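Local structure of hypothetical protein PA0094 (1TU1) at residues L118-P122 against A123-H127; A131-Q134 against A135-L139; A54-V57 against A58-E62. The protein is essential for loading the toxin Tse6 onto VgrG1a and delivering it to target cells, acting as a homodimer, two of which bind the toxin. All coordinates share one frame; numbering follows the deposited sequence.

Contact 1. Residues L118-P122 against A123-H127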
loop_
_atom_site.group_PDB
_atom_site.type_symbol
_atom_site.label_atom_id
_atom_site.label_comp_id
_atom_site.label_asym_id
_atom_site.label_seq_id
_atom_site.Cartn_x
_atom_site.Cartn_y
_atom_site.Cartn_z
ATOM N N LEU A 118 8.735 -11.621 3.247
ATOM C CA LEU A 118 9.091 -11.602 4.675
ATOM C C LEU A 118 10.541 -11.142 4.778
ATOM O O LEU A 118 11.422 -11.707 4.131
ATOM C CB LEU A 118 8.947 -12.991 5.285
ATOM C CG LEU A 118 9.358 -13.128 6.777
ATOM C CD1 LEU A 118 8.314 -12.503 7.668
ATOM C CD2 LEU A 118 9.525 -14.588 7.126
ATOM N N THR A 119 10.794 -10.125 5.597
ATOM C CA THR A 119 12.121 -9.641 5.815
ATOM C C THR A 119 12.467 -9.750 7.289
ATOM O O THR A 119 11.754 -9.236 8.146
ATOM C CB THR A 119 12.234 -8.200 5.383
ATOM O OG1 THR A 119 11.906 -8.074 3.999
ATOM C CG2 THR A 119 13.687 -7.725 5.480
ATOM N N THR A 120 13.576 -10.417 7.566
ATOM C CA THR A 120 14.050 -10.611 8.932
ATOM C C THR A 120 15.569 -10.721 8.870
ATOM O O THR A 120 16.162 -10.398 7.852
ATOM C CB THR A 120 13.379 -11.850 9.527
ATOM O OG1 THR A 120 13.649 -11.933 10.926
ATOM C CG2 THR A 120 13.974 -13.145 8.950
ATOM N N THR A 121 16.206 -11.107 9.970
ATOM C CA THR A 121 17.641 -11.418 9.957
ATOM C C THR A 121 17.766 -12.928 9.945
ATOM O O THR A 121 16.831 -13.614 10.314
ATOM C CB THR A 121 18.348 -10.897 11.231
ATOM O OG1 THR A 121 17.702 -11.444 12.380
ATOM C CG2 THR A 121 18.195 -9.393 11.388
ATOM N N PRO A 122 18.924 -13.459 9.568
ATOM C CA PRO A 122 19.126 -14.914 9.641
ATOM C C PRO A 122 18.831 -15.484 11.027
ATOM O O PRO A 122 18.151 -16.507 11.136
ATOM C CB PRO A 122 20.586 -15.089 9.230
ATOM C CG PRO A 122 20.905 -13.867 8.434
ATOM C CD PRO A 122 20.100 -12.758 9.024
ATOM N N ALA A 123 19.267 -14.792 12.078
ATOM C CA ALA A 123 19.009 -15.231 13.453
ATOM C C ALA A 123 17.525 -15.302 13.803
ATOM O O ALA A 123 17.111 -16.148 14.595
ATOM C CB ALA A 123 19.750 -14.321 14.460
ATOM N N ASP A 124 16.721 -14.409 13.233
ATOM C CA ASP A 124 15.300 -14.337 13.595
ATOM C C ASP A 124 14.373 -15.131 12.673
ATOM O O ASP A 124 13.195 -15.271 12.973
ATOM C CB ASP A 124 14.834 -12.871 13.648
ATOM C CG ASP A 124 15.458 -12.102 14.805
ATOM O OD1 ASP A 124 16.059 -12.748 15.703
ATOM O OD2 ASP A 124 15.400 -10.858 14.890
ATOM N N LEU A 125 14.880 -15.631 11.550
ATOM C CA LEU A 125 14.008 -16.346 10.618
ATOM C C LEU A 125 13.238 -17.493 11.290
ATOM O O LEU A 125 12.017 -17.591 11.136
ATOM C CB LEU A 125 14.762 -16.821 9.376
ATOM C CG LEU A 125 13.911 -17.656 8.410
ATOM C CD1 LEU A 125 12.681 -16.868 7.925
ATOM C CD2 LEU A 125 14.721 -18.143 7.227
ATOM N N PRO A 126 13.912 -18.357 12.054
ATOM C CA PRO A 126 13.211 -19.494 12.677
ATOM C C PRO A 126 12.084 -19.082 13.603
ATOM O O PRO A 126 11.115 -19.818 13.749
ATOM C CB PRO A 126 14.327 -20.213 13.463
ATOM C CG PRO A 126 15.561 -19.818 12.777
ATOM C CD PRO A 126 15.353 -18.378 12.362
ATOM N N HIS A 127 12.205 -17.928 14.244
ATOM C CA HIS A 127 11.158 -17.474 15.144
ATOM C C HIS A 127 9.907 -17.017 14.383
ATOM O O HIS A 127 8.779 -17.281 14.795
ATOM C CB HIS A 127 11.670 -16.331 16.021
ATOM C CG HIS A 127 10.602 -15.741 16.872
ATOM N ND1 HIS A 127 9.744 -14.767 16.410
ATOM C CD2 HIS A 127 10.196 -16.037 18.125
ATOM C CE1 HIS A 127 8.872 -14.470 17.354
ATOM N NE2 HIS A 127 9.122 -15.229 18.405
HETATM O O HOH W 1 13.992 -9.793 12.388
#

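Contact 2. Residues A131-Q134 against A135-L139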
loop_
_atom_site.group_PDB
_atom_site.type_symbol
_atom_site.label_atom_id
_atom_site.label_comp_id
_atom_site.label_asym_id
_atom_site.label_seq_id
_atom_site.Cartn_x
_atom_site.Cartn_y
_atom_site.Cartn_z
ATOM N N ALA A 131 4.467 -18.202 11.785
ATOM C CA ALA A 131 3.384 -17.260 11.531
ATOM C C ALA A 131 3.356 -16.866 10.044
ATOM O O ALA A 131 2.301 -16.793 9.464
ATOM C CB ALA A 131 3.539 -16.019 12.394
ATOM N N TRP A 132 4.520 -16.610 9.465
ATOM C CA TRP A 132 4.626 -16.332 8.035
ATOM C C TRP A 132 3.995 -17.469 7.194
ATOM O O TRP A 132 3.114 -17.232 6.358
ATOM C CB TRP A 132 6.074 -16.153 7.657
ATOM C CG TRP A 132 6.281 -16.082 6.197
ATOM C CD1 TRP A 132 5.958 -15.046 5.370
ATOM C CD2 TRP A 132 6.834 -17.106 5.369
ATOM N NE1 TRP A 132 6.304 -15.357 4.078
ATOM C CE2 TRP A 132 6.848 -16.615 4.046
ATOM C CE3 TRP A 132 7.335 -18.399 5.613
ATOM C CZ2 TRP A 132 7.329 -17.369 2.965
ATOM C CZ3 TRP A 132 7.821 -19.151 4.530
ATOM C CH2 TRP A 132 7.804 -18.634 3.227
ATOM N N LYS A 133 4.436 -18.698 7.474
ATOM C CA LYS A 133 4.004 -19.903 6.748
ATOM C C LYS A 133 2.502 -20.008 6.776
ATOM O O LYS A 133 1.862 -20.154 5.725
ATOM C CB LYS A 133 4.625 -21.178 7.337
ATOM C CG LYS A 133 4.300 -22.456 6.537
ATOM C CD LYS A 133 5.024 -23.680 7.122
ATOM C CE LYS A 133 4.188 -24.960 7.082
ATOM N NZ LYS A 133 4.797 -25.983 7.976
ATOM N N GLN A 134 1.937 -19.916 7.980
ATOM C CA GLN A 134 0.515 -20.060 8.176
ATOM C C GLN A 134 -0.260 -19.015 7.362
ATOM O O GLN A 134 -1.271 -19.335 6.723
ATOM C CB GLN A 134 0.156 -19.920 9.666
ATOM C CG GLN A 134 -1.343 -19.879 9.963
ATOM C CD GLN A 134 -2.076 -21.165 9.552
ATOM O OE1 GLN A 134 -1.459 -22.230 9.469
ATOM N NE2 GLN A 134 -3.380 -21.061 9.291
ATOM N N ALA A 135 0.166 -17.758 7.464
ATOM C CA ALA A 135 -0.475 -16.659 6.753
ATOM C C ALA A 135 -0.516 -16.966 5.252
ATOM O O ALA A 135 -1.574 -16.869 4.614
ATOM C CB ALA A 135 0.291 -15.369 6.981
ATOM N N MET A 136 0.640 -17.338 4.725
ATOM C CA MET A 136 0.811 -17.658 3.305
ATOM C C MET A 136 -0.013 -18.859 2.867
ATOM O O MET A 136 -0.442 -18.937 1.708
ATOM C CB MET A 136 2.278 -17.922 2.978
ATOM C CG MET A 136 3.108 -16.677 2.790
ATOM S SD MET A 136 2.448 -15.539 1.511
ATOM C CE MET A 136 2.396 -16.592 0.064
ATOM N N GLN A 137 -0.260 -19.780 3.801
ATOM C CA GLN A 137 -1.032 -20.990 3.524
ATOM C C GLN A 137 -2.509 -20.679 3.429
ATOM O O GLN A 137 -3.283 -21.460 2.866
ATOM C CB GLN A 137 -0.745 -22.078 4.570
ATOM C CG GLN A 137 0.603 -22.727 4.321
ATOM C CD GLN A 137 0.897 -23.915 5.218
ATOM O OE1 GLN A 137 0.442 -23.980 6.368
ATOM N NE2 GLN A 137 1.668 -24.857 4.696
ATOM N N THR A 138 -2.909 -19.526 3.952
ATOM C CA THR A 138 -4.282 -19.062 3.799
ATOM C C THR A 138 -4.486 -18.095 2.637
ATOM O O THR A 138 -5.605 -17.715 2.390
ATOM C CB THR A 138 -4.771 -18.340 5.077
ATOM O OG1 THR A 138 -4.028 -17.115 5.268
ATOM C CG2 THR A 138 -4.520 -19.190 6.316
ATOM N N LEU A 139 -3.425 -17.657 1.962
ATOM C CA LEU A 139 -3.595 -16.697 0.855
ATOM C C LEU A 139 -4.368 -17.323 -0.316
ATOM O O LEU A 139 -3.889 -18.270 -0.936
ATOM C CB LEU A 139 -2.257 -16.184 0.365
ATOM C CG LEU A 139 -2.273 -14.964 -0.565
ATOM C CD1 LEU A 139 -0.978 -14.240 -0.404
ATOM C CD2 LEU A 139 -2.448 -15.374 -2.033
#

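Contact 3. Residues A54-V57 against A58-E62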
loop_
_atom_site.group_PDB
_atom_site.type_symbol
_atom_site.label_atom_id
_atom_site.label_comp_id
_atom_site.label_asym_id
_atom_site.label_seq_id
_atom_site.Cartn_x
_atom_site.Cartn_y
_atom_site.Cartn_z
ATOM N N ALA A 54 8.084 -17.892 -16.100
ATOM C CA ALA A 54 9.412 -18.421 -15.800
ATOM C C ALA A 54 10.495 -17.447 -16.149
ATOM O O ALA A 54 11.451 -17.310 -15.380
ATOM C CB ALA A 54 9.652 -19.756 -16.516
ATOM N N ASP A 55 10.364 -16.767 -17.288
ATOM C CA ASP A 55 11.318 -15.746 -17.700
ATOM C C ASP A 55 11.258 -14.520 -16.783
ATOM O O ASP A 55 12.293 -13.917 -16.477
ATOM C CB ASP A 55 11.049 -15.260 -19.118
ATOM C CG ASP A 55 11.319 -16.327 -20.191
ATOM O OD1 ASP A 55 11.753 -17.463 -19.857
ATOM O OD2 ASP A 55 11.064 -16.079 -21.386
ATOM N N TYR A 56 10.049 -14.133 -16.381
ATOM C CA TYR A 56 9.883 -13.014 -15.437
ATOM C C TYR A 56 10.643 -13.309 -14.140
ATOM O O TYR A 56 11.410 -12.471 -13.668
ATOM C CB TYR A 56 8.382 -12.714 -15.150
ATOM C CG TYR A 56 8.229 -11.857 -13.909
ATOM C CD1 TYR A 56 8.305 -10.471 -13.985
ATOM C CD2 TYR A 56 8.081 -12.439 -12.661
ATOM C CE1 TYR A 56 8.226 -9.680 -12.823
ATOM C CE2 TYR A 56 7.995 -11.676 -11.506
ATOM C CZ TYR A 56 8.071 -10.304 -11.588
ATOM O OH TYR A 56 7.998 -9.564 -10.441
ATOM N N VAL A 57 10.451 -14.506 -13.583
ATOM C CA VAL A 57 11.104 -14.894 -12.342
ATOM C C VAL A 57 12.633 -14.948 -12.521
ATOM O O VAL A 57 13.391 -14.504 -11.637
ATOM C CB VAL A 57 10.549 -16.216 -11.774
ATOM C CG1 VAL A 57 11.322 -16.649 -10.543
ATOM C CG2 VAL A 57 9.067 -16.076 -11.409
ATOM N N ALA A 58 13.084 -15.437 -13.684
ATOM C CA ALA A 58 14.514 -15.513 -13.961
ATOM C C ALA A 58 15.100 -14.113 -13.944
ATOM O O ALA A 58 16.206 -13.926 -13.436
ATOM C CB ALA A 58 14.795 -16.209 -15.307
ATOM N N ARG A 59 14.365 -13.141 -14.486
ATOM C CA ARG A 59 14.811 -11.752 -14.535
ATOM C C ARG A 59 14.933 -11.167 -13.117
ATOM O O ARG A 59 15.884 -10.445 -12.830
ATOM C CB ARG A 59 13.899 -10.881 -15.413
ATOM C CG ARG A 59 14.282 -9.386 -15.453
ATOM C CD ARG A 59 13.517 -8.532 -16.449
ATOM N NE ARG A 59 12.063 -8.626 -16.294
ATOM C CZ ARG A 59 11.301 -7.839 -15.513
ATOM N NH1 ARG A 59 11.809 -6.843 -14.796
ATOM N NH2 ARG A 59 10.000 -8.052 -15.473
ATOM N N GLN A 60 13.982 -11.487 -12.245
ATOM C CA GLN A 60 14.034 -11.027 -10.856
ATOM C C GLN A 60 15.307 -11.534 -10.185
ATOM O O GLN A 60 15.982 -10.788 -9.489
ATOM C CB GLN A 60 12.813 -11.503 -10.075
ATOM C CG GLN A 60 11.508 -10.985 -10.647
ATOM C CD GLN A 60 11.545 -9.500 -10.886
ATOM O OE1 GLN A 60 11.873 -8.733 -9.967
ATOM N NE2 GLN A 60 11.219 -9.073 -12.102
ATOM N N LEU A 61 15.623 -12.805 -10.402
ATOM C CA LEU A 61 16.800 -13.416 -9.801
ATOM C C LEU A 61 18.079 -12.768 -10.303
ATOM O O LEU A 61 18.992 -12.523 -9.512
ATOM C CB LEU A 61 16.837 -14.910 -10.073
ATOM C CG LEU A 61 16.384 -15.795 -8.925
ATOM C CD1 LEU A 61 16.020 -17.183 -9.463
ATOM C CD2 LEU A 61 17.499 -15.856 -7.857
ATOM N N GLU A 62 18.127 -12.488 -11.606
ATOM C CA GLU A 62 19.238 -11.797 -12.249
ATOM C C GLU A 62 19.361 -10.369 -11.731
ATOM O O GLU A 62 20.469 -9.881 -11.509
ATOM C CB GLU A 62 19.029 -11.750 -13.764
ATOM C CG GLU A 62 20.225 -11.275 -14.578
ATOM C CD GLU A 62 20.011 -11.393 -16.089
ATOM O OE1 GLU A 62 19.069 -10.759 -16.636
ATOM O OE2 GLU A 62 20.790 -12.130 -16.738
#

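Contact 1. Residues L118-P122 against A123-H127
Thr121 has chi1 near 56°, which sets OG1 between its own backbone N and carbonyl carbon and turns it to the backbone of Asp124. Thr120 differs: with chi1 at -170° its OG1 lies anti to the backbone N, 3.1 Å from Asp124 CB. They lie where strand 113-120 gives way to helix 125-137, a tight beta-alpha connection. The N-H of Asp124 is shared between two acceptors. Asp124 N donates to Thr121 OG1 at 3.2 Å and, weakly, to Thr121 O at 3.0 Å. The N-H of Leu125 makes weak bonds to Thr121 O and Pro122 O. A water lies 2.6 Å from Thr120 OG1 and donates to Asp124 OD2 at 3.1 Å. OD2 also bonds to the backbone N of Arg36, so the turn is tied to a second loop. Apolar atoms pack beside it. Thr120 CG2 rests 3.6 Å from Leu125 CA. Leu125 CD1 meets Leu118 CD2 at 4.0 Å, one branch tip against the other. Leu125 also touches Met101 and Arg103 of strand 98-107. The turn is thus held by several bent, partly weak bonds to the two N-H groups. OD2 of the buried Asp124 accepts from a backbone N-H and a water, which would probably favour the ionised form.

Contact 2. Residues A131-Q134 against A135-L139
Ala131 opens the last turns of helix 125-137, where Ala131 O accepts from Ala135 N at 3.1 Å. This helix lies along the antiparallel sheet, and its chief side-chain motif here is a Met-aromatic contact between Trp132 and Met136, one turn apart. Ala131 and Ala135 both pack on Trp19 of the second subunit, so this side of the helix belongs to the dimer interface. Trp132 O accepts from Met136 N at 3.0 Å. A chi1 of 171° points the Trp132 indole away from its own N, and the ring swings toward the next turn. Met136 CG sits over one face of the five-membered ring of Trp132, 4.1 Å from its centroid and 27° off the normal. This is a CH-pi contact, displaced toward the rim and nearest to NE1. Met136 SD is farther, 5.3 Å from the same centroid, and comes in obliquely. Trp132 also touches Leu118 and Arg103, and Met136 touches Thr116 and Val105, so the pair is packed against the sheet. Lys133 O accepts from Gln137 N at 2.9 Å, and Gln137 CG lies close beside the same carbonyl. Gln134 O accepts only weak bonds, from the N-H groups of Gln137 and Thr138, as the helix runs out. The Gln134 and Gln137 amides stand nearly perpendicular, 85° between planes. Thr138 CG2 comes alongside Gln134 O at 3.3 Å. The hydroxyl of Thr138 turns back into the helix and also accepts from the backbone N of Glu14 of the second subunit. Thr138 OG1 donates to Ala135 O at 2.6 Å, and that oxygen takes the N-H of Thr138 as well.

Contact 3. Residues A54-V57 against A58-E62
Ala54 O, Asp55 O, Tyr56 O and Val57 O accept the N-H groups of Ala58, Arg59, Gln60 and Leu61 in turn, at O to N distances of 3.0 to 3.1 Å, in regular alpha-helical succession. These are the first turns of helix 53-67, which packs on the sheet of this DcrB-family domain. The main side-chain feature is Tyr56, with Gln60 over one face of its ring and Arg59 approaching obliquely. A chi1 of 164° sends the phenol of Tyr56 forward to the next turn. Gln60 bends at chi2 and lays its chain over one face of that ring. Gln60 CG is 4.0 Å from the centroid of the Tyr56 ring, a CH-pi contact. The Gln60 amide carries on above the CE1-CZ side of the ring, at its rim, with its plane 22° from the ring plane, and NE2 comes 3.1 Å from Tyr56 CE1. Arg59 meets the same ring differently. Its guanidinium plane stands at 76° to the ring, and NH2 approaches Tyr56 CD1 obliquely at 3.3 Å. The polar ends are tied to other groups. Tyr56 OH bonds to Asp45 OD2 and Arg59 NH2 to Ser47 OG, so two side chains of the helix hold the end of strand 38-45 and the loop after it. Gln60 OE1 bonds to a bound di(hydroxyethyl)ether, probably from the crystallisation liquor. The ring of Tyr56 is buried against Val113, Ile115 and Phe106, while Val57 and Leu61 reach Val87 and Leu89. Gln60 NE2 lies 3.4 Å above the guanidinium plane of Arg59, toward its rim.

From the N terminus, contact 3 comes first, within helix 53-67. Contact 1 follows at the turn from strand 113-120 into helix 125-137, and contact 2 closes the second half of that helix. All three are local and lie in series; none nests in or crosses another. Contacts 1 and 2 share helix 125-137 and touch directly, Leu118 CB being 3.6 Å from Trp132 CD1. Contact 3 stands apart, its centre about 24 Å from each of the other two centres. Both helices rest on strands 98-107 and 113-120. On strand 113-120 helix 53-67 takes Val113 and Ile115 and helix 125-137 takes Thr116 and Leu118, so they cover different faces. Only contact 2 meets the second subunit.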